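Local coordinates for protein 5-ketofructose reductase (Gluconobacter sp., PDB 7COK) that probably catalyses the reduction of 5-ketofructose as a member of a novel class within the shikimate dehydrogenase family, at residues N21-M26 with G64-L69; I41-K46 with M60-F65; H105-K110 with G256-E261; R7-G12 with I262-T267. All coordinates share one frame; numbering follows the deposited sequence.

Contact 1: N21-M26 with G64-L69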
loop_
_atom_site.group_PDB
_atom_site.type_symbol
_atom_site.label_atom_id
_atom_site.label_comp_id
_atom_site.label_asym_id
_atom_site.label_seq_id
_atom_site.Cartn_x
_atom_site.Cartn_y
_atom_site.Cartn_z
ATOM N N ASN A 21 5.003 10.474 11.046
ATOM C CA ASN A 21 4.600 9.292 11.797
ATOM C C ASN A 21 5.495 8.090 11.480
ATOM O O ASN A 21 5.460 7.576 10.375
ATOM C CB ASN A 21 3.129 8.990 11.503
ATOM C CG ASN A 21 2.546 7.922 12.398
ATOM O OD1 ASN A 21 3.197 6.939 12.747
ATOM N ND2 ASN A 21 1.275 8.089 12.743
ATOM N N PRO A 22 6.313 7.634 12.449
ATOM C CA PRO A 22 7.295 6.579 12.136
ATOM C C PRO A 22 6.777 5.123 12.243
ATOM O O PRO A 22 7.572 4.188 12.168
ATOM C CB PRO A 22 8.392 6.826 13.174
ATOM C CG PRO A 22 7.688 7.415 14.331
ATOM C CD PRO A 22 6.418 8.090 13.845
ATOM N N THR A 23 5.470 4.941 12.429
ATOM C CA THR A 23 4.880 3.623 12.698
ATOM C C THR A 23 5.203 2.677 11.538
ATOM O O THR A 23 5.552 1.513 11.740
ATOM C CB THR A 23 3.354 3.734 12.926
ATOM O OG1 THR A 23 3.103 4.603 14.045
ATOM C CG2 THR A 23 2.772 2.398 13.248
ATOM N N VAL A 24 5.148 3.217 10.319
ATOM C CA VAL A 24 5.506 2.470 9.110
ATOM C C VAL A 24 6.874 1.781 9.247
ATOM O O VAL A 24 6.990 0.595 8.968
ATOM C CB VAL A 24 5.381 3.310 7.791
ATOM C CG1 VAL A 24 6.230 4.572 7.828
ATOM C CG2 VAL A 24 5.749 2.470 6.559
ATOM N N ALA A 25 7.876 2.526 9.700
ATOM C CA ALA A 25 9.217 1.989 9.809
ATOM C C ALA A 25 9.285 0.946 10.921
ATOM O O ALA A 25 9.885 -0.112 10.757
ATOM C CB ALA A 25 10.213 3.113 10.048
ATOM N N MET A 26 8.652 1.249 12.046
ATOM C CA MET A 26 8.637 0.321 13.154
ATOM C C MET A 26 7.993 -1.023 12.756
ATOM O O MET A 26 8.564 -2.101 12.927
ATOM C CB MET A 26 7.935 0.951 14.349
ATOM C CG MET A 26 7.927 0.051 15.567
ATOM S SD MET A 26 6.924 0.697 16.897
ATOM C CE MET A 26 5.264 0.494 16.266
ATOM N N GLY A 64 -6.056 -4.918 7.781
ATOM C CA GLY A 64 -6.178 -3.991 8.888
ATOM C C GLY A 64 -5.603 -2.644 8.568
ATOM O O GLY A 64 -4.873 -2.493 7.593
ATOM N N PHE A 65 -5.950 -1.667 9.404
ATOM C CA PHE A 65 -5.339 -0.349 9.315
ATOM C C PHE A 65 -5.455 0.379 10.639
ATOM O O PHE A 65 -6.329 0.063 11.420
ATOM C CB PHE A 65 -5.962 0.490 8.181
ATOM C CG PHE A 65 -7.453 0.701 8.296
ATOM C CD1 PHE A 65 -7.975 1.808 8.994
ATOM C CD2 PHE A 65 -8.338 -0.188 7.674
ATOM C CE1 PHE A 65 -9.367 2.009 9.071
ATOM C CE2 PHE A 65 -9.730 0.030 7.729
ATOM C CZ PHE A 65 -10.240 1.117 8.435
ATOM N N ASN A 66 -4.539 1.320 10.878
ATOM C CA ASN A 66 -4.656 2.299 11.965
ATOM C C ASN A 66 -5.325 3.562 11.527
ATOM O O ASN A 66 -5.290 3.923 10.344
ATOM C CB ASN A 66 -3.261 2.658 12.483
ATOM C CG ASN A 66 -2.573 1.485 13.135
ATOM O OD1 ASN A 66 -1.444 1.151 12.778
ATOM N ND2 ASN A 66 -3.272 0.808 14.045
ATOM N N CYS A 67 -5.928 4.224 12.509
ATOM C CA CYS A 67 -6.373 5.604 12.359
ATOM C C CYS A 67 -5.678 6.436 13.408
ATOM O O CYS A 67 -5.583 6.040 14.578
ATOM C CB CYS A 67 -7.860 5.701 12.605
ATOM S SG CYS A 67 -8.845 4.975 11.304
ATOM N N SER A 68 -5.146 7.572 12.977
ATOM C CA SER A 68 -4.575 8.558 13.896
ATOM C C SER A 68 -5.348 9.853 13.694
ATOM O O SER A 68 -6.344 9.863 12.953
ATOM C CB SER A 68 -3.074 8.748 13.626
ATOM O OG SER A 68 -2.361 7.533 13.729
ATOM N N LEU A 69 -4.923 10.931 14.351
ATOM C CA LEU A 69 -5.481 12.272 14.144
ATOM C C LEU A 69 -5.648 12.569 12.650
ATOM O O LEU A 69 -4.711 12.331 11.877
ATOM C CB LEU A 69 -4.558 13.338 14.762
ATOM C CG LEU A 69 -4.999 14.811 14.786
ATOM C CD1 LEU A 69 -5.935 15.059 15.957
ATOM C CD2 LEU A 69 -3.810 15.752 14.882
#

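Contact 2: I41-K46 with M60-F65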
loop_
_atom_site.group_PDB
_atom_site.type_symbol
_atom_site.label_atom_id
_atom_site.label_comp_id
_atom_site.label_asym_id
_atom_site.label_seq_id
_atom_site.Cartn_x
_atom_site.Cartn_y
_atom_site.Cartn_z
ATOM N N ILE A 41 1.127 0.654 4.703
ATOM C CA ILE A 41 0.966 1.780 3.805
ATOM C C ILE A 41 0.475 3.026 4.563
ATOM O O ILE A 41 -0.687 3.094 4.979
ATOM C CB ILE A 41 0.008 1.426 2.623
ATOM C CG1 ILE A 41 0.379 0.070 1.950
ATOM C CG2 ILE A 41 -0.064 2.570 1.629
ATOM C CD1 ILE A 41 1.824 -0.115 1.531
ATOM N N ASN A 42 1.369 4.005 4.717
ATOM C CA ASN A 42 1.090 5.230 5.465
ATOM C C ASN A 42 0.451 6.263 4.538
ATOM O O ASN A 42 1.113 6.836 3.656
ATOM C CB ASN A 42 2.413 5.759 6.030
ATOM C CG ASN A 42 2.232 6.956 6.957
ATOM O OD1 ASN A 42 1.220 7.081 7.621
ATOM N ND2 ASN A 42 3.252 7.813 7.031
ATOM N N CYS A 43 -0.855 6.464 4.708
ATOM C CA CYS A 43 -1.650 7.313 3.799
ATOM C C CYS A 43 -2.073 8.618 4.440
ATOM O O CYS A 43 -2.486 8.645 5.590
ATOM C CB CYS A 43 -2.920 6.587 3.377
ATOM S SG CYS A 43 -2.655 4.998 2.563
ATOM N N ASP A 44 -1.986 9.693 3.657
ATOM C CA ASP A 44 -2.468 10.957 4.124
ATOM C C ASP A 44 -3.902 11.112 3.648
ATOM O O ASP A 44 -4.158 11.354 2.469
ATOM C CB ASP A 44 -1.581 12.093 3.645
ATOM C CG ASP A 44 -1.719 13.306 4.492
ATOM O OD1 ASP A 44 -2.787 13.935 4.421
ATOM O OD2 ASP A 44 -0.783 13.627 5.243
ATOM N N VAL A 45 -4.831 10.950 4.584
ATOM C CA VAL A 45 -6.251 10.895 4.258
ATOM C C VAL A 45 -6.922 12.080 4.942
ATOM O O VAL A 45 -6.835 12.233 6.160
ATOM C CB VAL A 45 -6.890 9.569 4.753
ATOM C CG1 VAL A 45 -8.385 9.579 4.549
ATOM C CG2 VAL A 45 -6.292 8.358 4.044
ATOM N N LYS A 46 -7.587 12.921 4.152
ATOM C CA LYS A 46 -8.283 14.085 4.700
ATOM C C LYS A 46 -9.628 13.659 5.322
ATOM O O LYS A 46 -10.155 12.570 5.042
ATOM C CB LYS A 46 -8.457 15.169 3.619
ATOM C CG LYS A 46 -7.157 15.609 2.923
ATOM C CD LYS A 46 -6.040 15.945 3.914
ATOM C CE LYS A 46 -4.746 16.396 3.237
ATOM N NZ LYS A 46 -4.021 15.369 2.414
ATOM N N MET A 60 -9.519 -3.260 -1.572
ATOM C CA MET A 60 -8.142 -3.638 -1.885
ATOM C C MET A 60 -7.710 -4.808 -1.041
ATOM O O MET A 60 -6.554 -5.235 -1.144
ATOM C CB MET A 60 -7.170 -2.484 -1.665
ATOM C CG MET A 60 -7.363 -1.279 -2.543
ATOM S SD MET A 60 -6.349 0.083 -1.971
ATOM C CE MET A 60 -7.023 1.435 -2.931
ATOM N N GLU A 61 -8.609 -5.300 -0.176
ATOM C CA GLU A 61 -8.386 -6.523 0.616
ATOM C C GLU A 61 -7.217 -6.409 1.612
ATOM O O GLU A 61 -6.514 -7.381 1.903
ATOM C CB GLU A 61 -8.287 -7.767 -0.295
ATOM C CG GLU A 61 -9.546 -7.872 -1.175
ATOM C CD GLU A 61 -9.808 -9.222 -1.816
ATOM O OE1 GLU A 61 -9.012 -10.166 -1.635
ATOM O OE2 GLU A 61 -10.854 -9.324 -2.504
ATOM N N TRP A 62 -7.020 -5.214 2.158
ATOM C CA TRP A 62 -6.212 -5.074 3.362
ATOM C C TRP A 62 -6.746 -5.931 4.512
ATOM O O TRP A 62 -7.946 -6.259 4.548
ATOM C CB TRP A 62 -6.204 -3.619 3.804
ATOM C CG TRP A 62 -5.558 -2.602 2.858
ATOM C CD1 TRP A 62 -5.419 -2.686 1.492
ATOM C CD2 TRP A 62 -5.055 -1.322 3.233
ATOM N NE1 TRP A 62 -4.811 -1.554 1.000
ATOM C CE2 TRP A 62 -4.601 -0.685 2.033
ATOM C CE3 TRP A 62 -4.929 -0.639 4.464
ATOM C CZ2 TRP A 62 -4.030 0.610 2.025
ATOM C CZ3 TRP A 62 -4.356 0.650 4.460
ATOM C CH2 TRP A 62 -3.916 1.261 3.238
ATOM N N VAL A 63 -5.884 -6.258 5.461
ATOM C CA VAL A 63 -6.308 -7.027 6.633
ATOM C C VAL A 63 -6.506 -6.164 7.864
ATOM O O VAL A 63 -7.055 -6.611 8.879
ATOM C CB VAL A 63 -5.385 -8.230 6.941
ATOM C CG1 VAL A 63 -5.301 -9.149 5.718
ATOM C CG2 VAL A 63 -4.013 -7.747 7.349
ATOM N N GLY A 64 -6.056 -4.918 7.781
ATOM C CA GLY A 64 -6.178 -3.991 8.888
ATOM C C GLY A 64 -5.603 -2.644 8.568
ATOM O O GLY A 64 -4.873 -2.493 7.593
ATOM N N PHE A 65 -5.950 -1.667 9.404
ATOM C CA PHE A 65 -5.339 -0.349 9.315
ATOM C C PHE A 65 -5.455 0.379 10.639
ATOM O O PHE A 65 -6.329 0.063 11.420
ATOM C CB PHE A 65 -5.962 0.490 8.181
ATOM C CG PHE A 65 -7.453 0.701 8.296
ATOM C CD1 PHE A 65 -7.975 1.808 8.994
ATOM C CD2 PHE A 65 -8.338 -0.188 7.674
ATOM C CE1 PHE A 65 -9.367 2.009 9.071
ATOM C CE2 PHE A 65 -9.730 0.030 7.729
ATOM C CZ PHE A 65 -10.240 1.117 8.435
#

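Contact 3: H105-K110 with G256-E261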
loop_
_atom_site.group_PDB
_atom_site.type_symbol
_atom_site.label_atom_id
_atom_site.label_comp_id
_atom_site.label_asym_id
_atom_site.label_seq_id
_atom_site.Cartn_x
_atom_site.Cartn_y
_atom_site.Cartn_z
ATOM N N HIS A 105 -10.914 -1.384 17.266
ATOM C CA HIS A 105 -10.275 -1.558 18.578
ATOM C C HIS A 105 -9.605 -0.267 18.971
ATOM O O HIS A 105 -9.255 0.557 18.132
ATOM C CB HIS A 105 -9.171 -2.632 18.503
ATOM C CG HIS A 105 -9.651 -3.982 18.075
ATOM N ND1 HIS A 105 -9.913 -4.993 18.973
ATOM C CD2 HIS A 105 -9.902 -4.489 16.843
ATOM C CE1 HIS A 105 -10.312 -6.068 18.312
ATOM N NE2 HIS A 105 -10.313 -5.794 17.020
ATOM N N ASN A 106 -9.429 -0.086 20.284
ATOM C CA ASN A 106 -8.614 0.988 20.776
ATOM C C ASN A 106 -7.447 0.403 21.530
ATOM O O ASN A 106 -7.642 -0.369 22.435
ATOM C CB ASN A 106 -9.423 1.929 21.664
ATOM C CG ASN A 106 -8.654 3.181 22.012
ATOM O OD1 ASN A 106 -7.588 3.131 22.644
ATOM N ND2 ASN A 106 -9.155 4.312 21.572
ATOM N N THR A 107 -6.243 0.735 21.098
ATOM C CA THR A 107 -5.042 0.192 21.755
ATOM C C THR A 107 -4.165 1.274 22.385
ATOM O O THR A 107 -3.047 0.990 22.824
ATOM C CB THR A 107 -4.192 -0.639 20.790
ATOM O OG1 THR A 107 -3.648 0.247 19.811
ATOM C CG2 THR A 107 -5.024 -1.789 20.157
ATOM N N ASP A 108 -4.674 2.503 22.448
ATOM C CA ASP A 108 -3.913 3.637 22.988
ATOM C C ASP A 108 -3.600 3.511 24.476
ATOM O O ASP A 108 -2.685 4.170 24.975
ATOM C CB ASP A 108 -4.631 4.966 22.735
ATOM C CG ASP A 108 -4.518 5.429 21.296
ATOM O OD1 ASP A 108 -3.631 4.942 20.570
ATOM O OD2 ASP A 108 -5.300 6.312 20.887
ATOM N N GLY A 109 -4.344 2.669 25.184
ATOM C CA GLY A 109 -4.016 2.369 26.566
ATOM C C GLY A 109 -3.411 0.987 26.723
ATOM O O GLY A 109 -2.912 0.669 27.799
ATOM N N LYS A 110 -3.444 0.174 25.661
ATOM C CA LYS A 110 -2.993 -1.230 25.760
ATOM C C LYS A 110 -1.472 -1.372 25.713
ATOM O O LYS A 110 -0.958 -2.324 26.297
ATOM C CB LYS A 110 -3.617 -2.088 24.645
ATOM C CG LYS A 110 -5.119 -2.290 24.780
ATOM C CD LYS A 110 -5.666 -3.296 23.766
ATOM C CE LYS A 110 -7.200 -3.388 23.773
ATOM N NZ LYS A 110 -7.782 -3.763 25.092
ATOM N N GLY A 256 2.136 -1.453 18.677
ATOM C CA GLY A 256 2.342 -2.044 17.340
ATOM C C GLY A 256 2.260 -3.550 17.362
ATOM O O GLY A 256 1.714 -4.154 16.429
ATOM N N VAL A 257 2.856 -4.166 18.387
ATOM C CA VAL A 257 2.783 -5.627 18.545
ATOM C C VAL A 257 1.329 -6.091 18.687
ATOM O O VAL A 257 0.893 -7.014 17.984
ATOM C CB VAL A 257 3.637 -6.135 19.720
ATOM C CG1 VAL A 257 3.369 -7.621 20.034
ATOM C CG2 VAL A 257 5.113 -5.914 19.434
ATOM N N ILE A 258 0.583 -5.442 19.587
ATOM C CA ILE A 258 -0.831 -5.769 19.788
ATOM C C ILE A 258 -1.655 -5.609 18.512
ATOM O O ILE A 258 -2.474 -6.482 18.214
ATOM C CB ILE A 258 -1.412 -4.960 20.970
ATOM C CG1 ILE A 258 -0.795 -5.425 22.298
ATOM C CG2 ILE A 258 -2.944 -5.038 21.036
ATOM C CD1 ILE A 258 -0.832 -4.355 23.374
ATOM N N GLY A 259 -1.437 -4.515 17.786
ATOM C CA GLY A 259 -2.152 -4.243 16.536
ATOM C C GLY A 259 -1.913 -5.328 15.499
ATOM O O GLY A 259 -2.850 -5.807 14.866
ATOM N N VAL A 260 -0.652 -5.709 15.321
ATOM C CA VAL A 260 -0.324 -6.757 14.360
ATOM C C VAL A 260 -0.836 -8.124 14.815
ATOM O O VAL A 260 -1.250 -8.931 13.978
ATOM C CB VAL A 260 1.169 -6.750 14.000
ATOM C CG1 VAL A 260 1.518 -7.893 13.065
ATOM C CG2 VAL A 260 1.549 -5.432 13.334
ATOM N N GLU A 261 -0.841 -8.375 16.128
ATOM C CA GLU A 261 -1.522 -9.566 16.643
ATOM C C GLU A 261 -2.994 -9.590 16.243
ATOM O O GLU A 261 -3.488 -10.625 15.802
ATOM C CB GLU A 261 -1.357 -9.721 18.155
ATOM C CG GLU A 261 0.038 -10.123 18.593
ATOM C CD GLU A 261 0.209 -10.087 20.103
ATOM O OE1 GLU A 261 -0.584 -9.427 20.829
ATOM O OE2 GLU A 261 1.162 -10.733 20.578
#

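Contact 4: R7-G12 with I262-T267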
loop_
_atom_site.group_PDB
_atom_site.type_symbol
_atom_site.label_atom_id
_atom_site.label_comp_id
_atom_site.label_asym_id
_atom_site.label_seq_id
_atom_site.Cartn_x
_atom_site.Cartn_y
_atom_site.Cartn_z
ATOM N N ARG A 7 1.890 -10.905 -4.235
ATOM C CA ARG A 7 0.845 -10.310 -3.427
ATOM C C ARG A 7 1.238 -10.284 -1.960
ATOM O O ARG A 7 1.169 -11.318 -1.281
ATOM C CB ARG A 7 -0.469 -11.039 -3.607
ATOM C CG ARG A 7 -1.569 -10.378 -2.815
ATOM C CD ARG A 7 -2.794 -11.249 -2.752
ATOM N NE ARG A 7 -3.853 -10.510 -2.076
ATOM C CZ ARG A 7 -5.115 -10.918 -1.943
ATOM N NH1 ARG A 7 -5.527 -12.074 -2.448
ATOM N NH2 ARG A 7 -5.989 -10.129 -1.324
ATOM N N SER A 8 1.670 -9.107 -1.496
ATOM C CA SER A 8 1.956 -8.889 -0.067
ATOM C C SER A 8 0.674 -8.662 0.716
ATOM O O SER A 8 -0.285 -8.113 0.185
ATOM C CB SER A 8 2.861 -7.670 0.116
ATOM O OG SER A 8 4.021 -7.739 -0.702
ATOM N N ILE A 9 0.672 -9.056 1.982
ATOM C CA ILE A 9 -0.416 -8.745 2.914
ATOM C C ILE A 9 -0.369 -7.229 3.114
ATOM O O ILE A 9 0.722 -6.654 3.294
ATOM C CB ILE A 9 -0.230 -9.479 4.270
ATOM C CG1 ILE A 9 -0.287 -11.017 4.113
ATOM C CG2 ILE A 9 -1.220 -8.938 5.307
ATOM C CD1 ILE A 9 0.293 -11.830 5.262
ATOM N N LEU A 10 -1.535 -6.572 3.052
ATOM C CA LEU A 10 -1.584 -5.115 3.139
ATOM C C LEU A 10 -2.224 -4.674 4.434
ATOM O O LEU A 10 -3.278 -5.177 4.829
ATOM C CB LEU A 10 -2.350 -4.521 1.952
ATOM C CG LEU A 10 -1.722 -4.847 0.581
ATOM C CD1 LEU A 10 -2.634 -4.358 -0.532
ATOM C CD2 LEU A 10 -0.311 -4.252 0.467
ATOM N N THR A 11 -1.540 -3.748 5.094
ATOM C CA THR A 11 -1.985 -3.036 6.275
ATOM C C THR A 11 -1.568 -1.578 6.051
ATOM O O THR A 11 -0.870 -1.276 5.067
ATOM C CB THR A 11 -1.308 -3.583 7.565
ATOM O OG1 THR A 11 0.123 -3.417 7.496
ATOM C CG2 THR A 11 -1.635 -5.049 7.806
ATOM N N GLY A 12 -1.989 -0.659 6.928
ATOM C CA GLY A 12 -1.478 0.699 6.834
ATOM C C GLY A 12 -2.171 1.626 7.793
ATOM O O GLY A 12 -2.673 1.179 8.827
ATOM N N ILE A 262 -3.663 -8.447 16.363
ATOM C CA ILE A 262 -5.081 -8.321 15.968
ATOM C C ILE A 262 -5.238 -8.563 14.472
ATOM O O ILE A 262 -6.148 -9.264 14.050
ATOM C CB ILE A 262 -5.672 -6.956 16.408
ATOM C CG1 ILE A 262 -5.822 -6.922 17.943
ATOM C CG2 ILE A 262 -7.030 -6.679 15.748
ATOM C CD1 ILE A 262 -6.090 -5.547 18.538
ATOM N N TRP A 263 -4.364 -7.966 13.675
ATOM C CA TRP A 263 -4.474 -8.052 12.217
ATOM C C TRP A 263 -4.124 -9.397 11.608
ATOM O O TRP A 263 -4.788 -9.861 10.654
ATOM C CB TRP A 263 -3.566 -7.011 11.566
ATOM C CG TRP A 263 -3.949 -5.595 11.835
ATOM C CD1 TRP A 263 -5.177 -5.116 12.206
ATOM C CD2 TRP A 263 -3.118 -4.462 11.644
ATOM N NE1 TRP A 263 -5.129 -3.749 12.317
ATOM C CE2 TRP A 263 -3.880 -3.319 11.960
ATOM C CE3 TRP A 263 -1.778 -4.300 11.271
ATOM C CZ2 TRP A 263 -3.347 -2.021 11.903
ATOM C CZ3 TRP A 263 -1.249 -3.032 11.204
ATOM C CH2 TRP A 263 -2.035 -1.894 11.523
ATOM N N LEU A 264 -3.059 -10.010 12.125
ATOM C CA LEU A 264 -2.408 -11.111 11.401
ATOM C C LEU A 264 -2.126 -12.341 12.221
ATOM O O LEU A 264 -1.615 -13.333 11.688
ATOM C CB LEU A 264 -1.090 -10.631 10.789
ATOM C CG LEU A 264 -1.258 -9.802 9.526
ATOM C CD1 LEU A 264 0.064 -9.143 9.197
ATOM C CD2 LEU A 264 -1.771 -10.670 8.383
ATOM N N GLY A 265 -2.418 -12.292 13.516
ATOM C CA GLY A 265 -2.155 -13.424 14.402
ATOM C C GLY A 265 -0.685 -13.768 14.592
ATOM O O GLY A 265 -0.374 -14.915 14.883
ATOM N N ARG A 266 0.201 -12.791 14.387
ATOM C CA ARG A 266 1.642 -12.931 14.615
ATOM C C ARG A 266 2.081 -11.938 15.674
ATOM O O ARG A 266 1.562 -10.800 15.705
ATOM C CB ARG A 266 2.461 -12.666 13.346
ATOM C CG ARG A 266 2.782 -13.874 12.513
ATOM C CD ARG A 266 1.894 -13.842 11.296
ATOM N NE ARG A 266 1.973 -15.093 10.558
ATOM C CZ ARG A 266 0.973 -15.622 9.876
ATOM N NH1 ARG A 266 -0.228 -15.031 9.843
ATOM N NH2 ARG A 266 1.184 -16.768 9.240
ATOM N N THR A 267 3.028 -12.356 16.516
ATOM C CA THR A 267 3.644 -11.492 17.526
ATOM C C THR A 267 5.010 -11.074 16.980
ATOM O O THR A 267 5.936 -11.910 16.888
ATOM C CB THR A 267 3.773 -12.235 18.871
ATOM O OG1 THR A 267 2.458 -12.546 19.353
ATOM C CG2 THR A 267 4.529 -11.409 19.925
#

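Contact 1: N21-M26 with G64-L69
Asn21 OD1 is gripped twice by Thr23: the backbone N of Thr23 donates to it at 3.0 Å with an N-H...O angle of 159°, and Thr23 OG1 donates from 2.7 Å. Both donors lie in the plane of the Asn21 carboxamide, the hydroxyl on a lone pair, so the two bonds together fix the rotation of the amide. With its oxygen turned back on its own chain and CG swung anti to the backbone N (chi1 -171°), the side chain offers its other end to the strand. Asn21 ND2 approaches Ser68 OG, but at 3.8 Å this is a loose polar approach and not a hydrogen bond. Ser68, small and polar, suits the partly exposed place just past the strand end.

Two residues on, the methyl CG2 of Thr23 faces the amide of Asn66 across a wider gap, 4.4 Å from Asn66 OD1. That amide is held by other partners: OD1 bonds to Tyr40 OH and ND2 to Asn93 O. Only 75 Å² is buried, so the helix start and the strand end lie beside each other and do not interlock.

Proline fits at Pro22, the N-cap, where it needs no N-H of its own, while Pro22 O accepts from Met26 N at 3.1 Å. An asparagine whose side-chain oxygen takes the N-H two residues on forms an Asx turn, here leading into helix 23-34 of the shikimate dehydrogenase-type substrate-binding domain.

Contact 2: I41-K46 with M60-F65
Cys43 SG and the indole of Trp62 are both set beside their own backbone nitrogens and anti to the carbonyl carbons (chi1 -58° and -64°), and these torsions bring the sulfur to the rim of the six-membered ring. Cys43 SG comes to 4.0 Å from Trp62 CH2 and lies 85° off the ring normal, so it meets the edge, near the ring plane, in a sulfur-aromatic contact. Ile41 reaches the same corner of the indole by its branch point: Ile41 CB is 4.0 Å from Trp62 CH2 and 4.2 Å from Trp62 CZ2, while the far end of the chain leads away. A beta-branched residue suits this place, since it brings bulk close to the backbone.

The two segments belong to a beta-alpha-beta crossover. The chain goes from strand 38-44 by way of helix 50-59 to the parallel strand 64-67, and strand 9-15 lies between the two in the sheet. The broad indole of Trp62 spans the width of this intervening strand to reach strand 38-44, packing on Leu10 on the way and also on Ala57 of the helix. Just before it, Glu61 closes the helix with positive phi in a Schellman motif.

Strand 38-44 is the outermost of its sheet within the chain, and the second subunit packs here, Ile41 meeting Ile41 of that copy. Further along, Lys46 NZ forms a salt bridge with Asp44 OD1 at 2.8 Å, approaching from above the carboxylate plane. The same ammonium also forms a salt bridge with Glu61 of the second subunit.

Contact 3: H105-K110 with G256-E261
The loop 105-110 runs past one side of helix 248-264, its backbone closest where the CA of Thr107 and the CA of Gly259 stand 7.4 Å apart. The bridging is done almost entirely by Ile258, which sends one methyl to each of two residues. Ile258 CG2 lies 4.0 Å from Thr107 CG2, the two side chains sliding past each other in opposite directions. The longer branch ends at Lys110, where Ile258 CD1 is 3.6 Å from the carbonyl O of Lys110 and 3.8 Å from its CB. An isoleucine suits the place because its two arms can span separate points of the loop.

Thr107 serves two purposes through its branching. With chi1 at 68° the hydroxyl sits between the backbone N and the carbonyl carbon, from where OG1 bonds to Gln255 OE1 in the preceding turn of the helix, and the methyl is left to meet Ile258. Lys110 contributes the aliphatic start of its chain; its ammonium end leads away to a salt bridge with Glu142.

The loop is braced internally. Asn106 OD1 accepts from the backbone N of Asp108 at 3.0 Å, an Asx turn, with the donor tilted 34° from the carbonyl plane, and Lys110 N bonds to Thr107 O at 3.0 Å where helix 110-117 begins.

Asp108 forms a salt bridge with Lys72; the two probably correspond to the Lys-Asp pair in the active site of shikimate dehydrogenases. Around this contact, strand 101-105 delivers the loop, helices 84-89 and 134-145 touch Asn106, and helix 270-281 packs against Val257 of the long helix.

Contact 4: R7-G12 with I262-T267
Trp263 brings the CE3-CZ3 side of its six-membered ring to Thr11, the two side chains crossing obliquely: Trp263 CE3 is 3.5 Å from Thr11 CG2 and Trp263 CZ3 is 3.7 Å from Thr11 CB. Trp263 CH2 stands 4.1 Å from Gly12 O. Threonine suits the place: with chi1 at 61° its OG1, between the backbone N and the carbonyl carbon, is satisfied by Arg39 O and Tyr31 OH, while CG2, anti to the carbonyl carbon, turns to the indole. Trp263 NE1 makes a weak hydrogen bond to Val95 O.

Leu264 follows and meets Ile9, two residues before Thr11 and on the same side of the strand. Leu264 CD2 lies 3.6 Å from Ile9 CG2 and 3.9 Å from Ile9 CD1, one methyl against both isoleucine arms. Helix 248-264 thus covers a face of the alpha/beta substrate-binding sheet at strand 9-15, the first in sequence; Tyr31 of helix 23-34 touches both Trp263 and Leu264.

Gly265 leaves the helical conformation with phi at 65°, a value glycine adopts readily. Arg266, which also touches a crystal neighbour, folds back, its NH1 donating to Leu264 O at 2.9 Å, nearly along the C=O axis but with an N-H...O angle of only 141°.

In the fold
Strand 9-15 opens contact 4 near the N terminus, and that loop closes only at residues 262-267, so the other three contacts all fall within it. Contact 1 starts at helix 23-34 and closes on strand 64-67. Contact 2 starts later, at strand 38-44, and ends on the same stretch, sharing Gly64 and Phe65. Contact 3 follows in series, closing a loop that contains the whole Rossmann-type parallel sheet, probably the nucleotide-binding part, and shares helix 248-264 with contact 4. None of the loops cross. Contacts 1 and 2 lie within the substrate-binding domain, joining helix 23-34 and strand 38-44 to strand 64-67 or its approach, while contacts 3 and 4 bring the returning helix onto it.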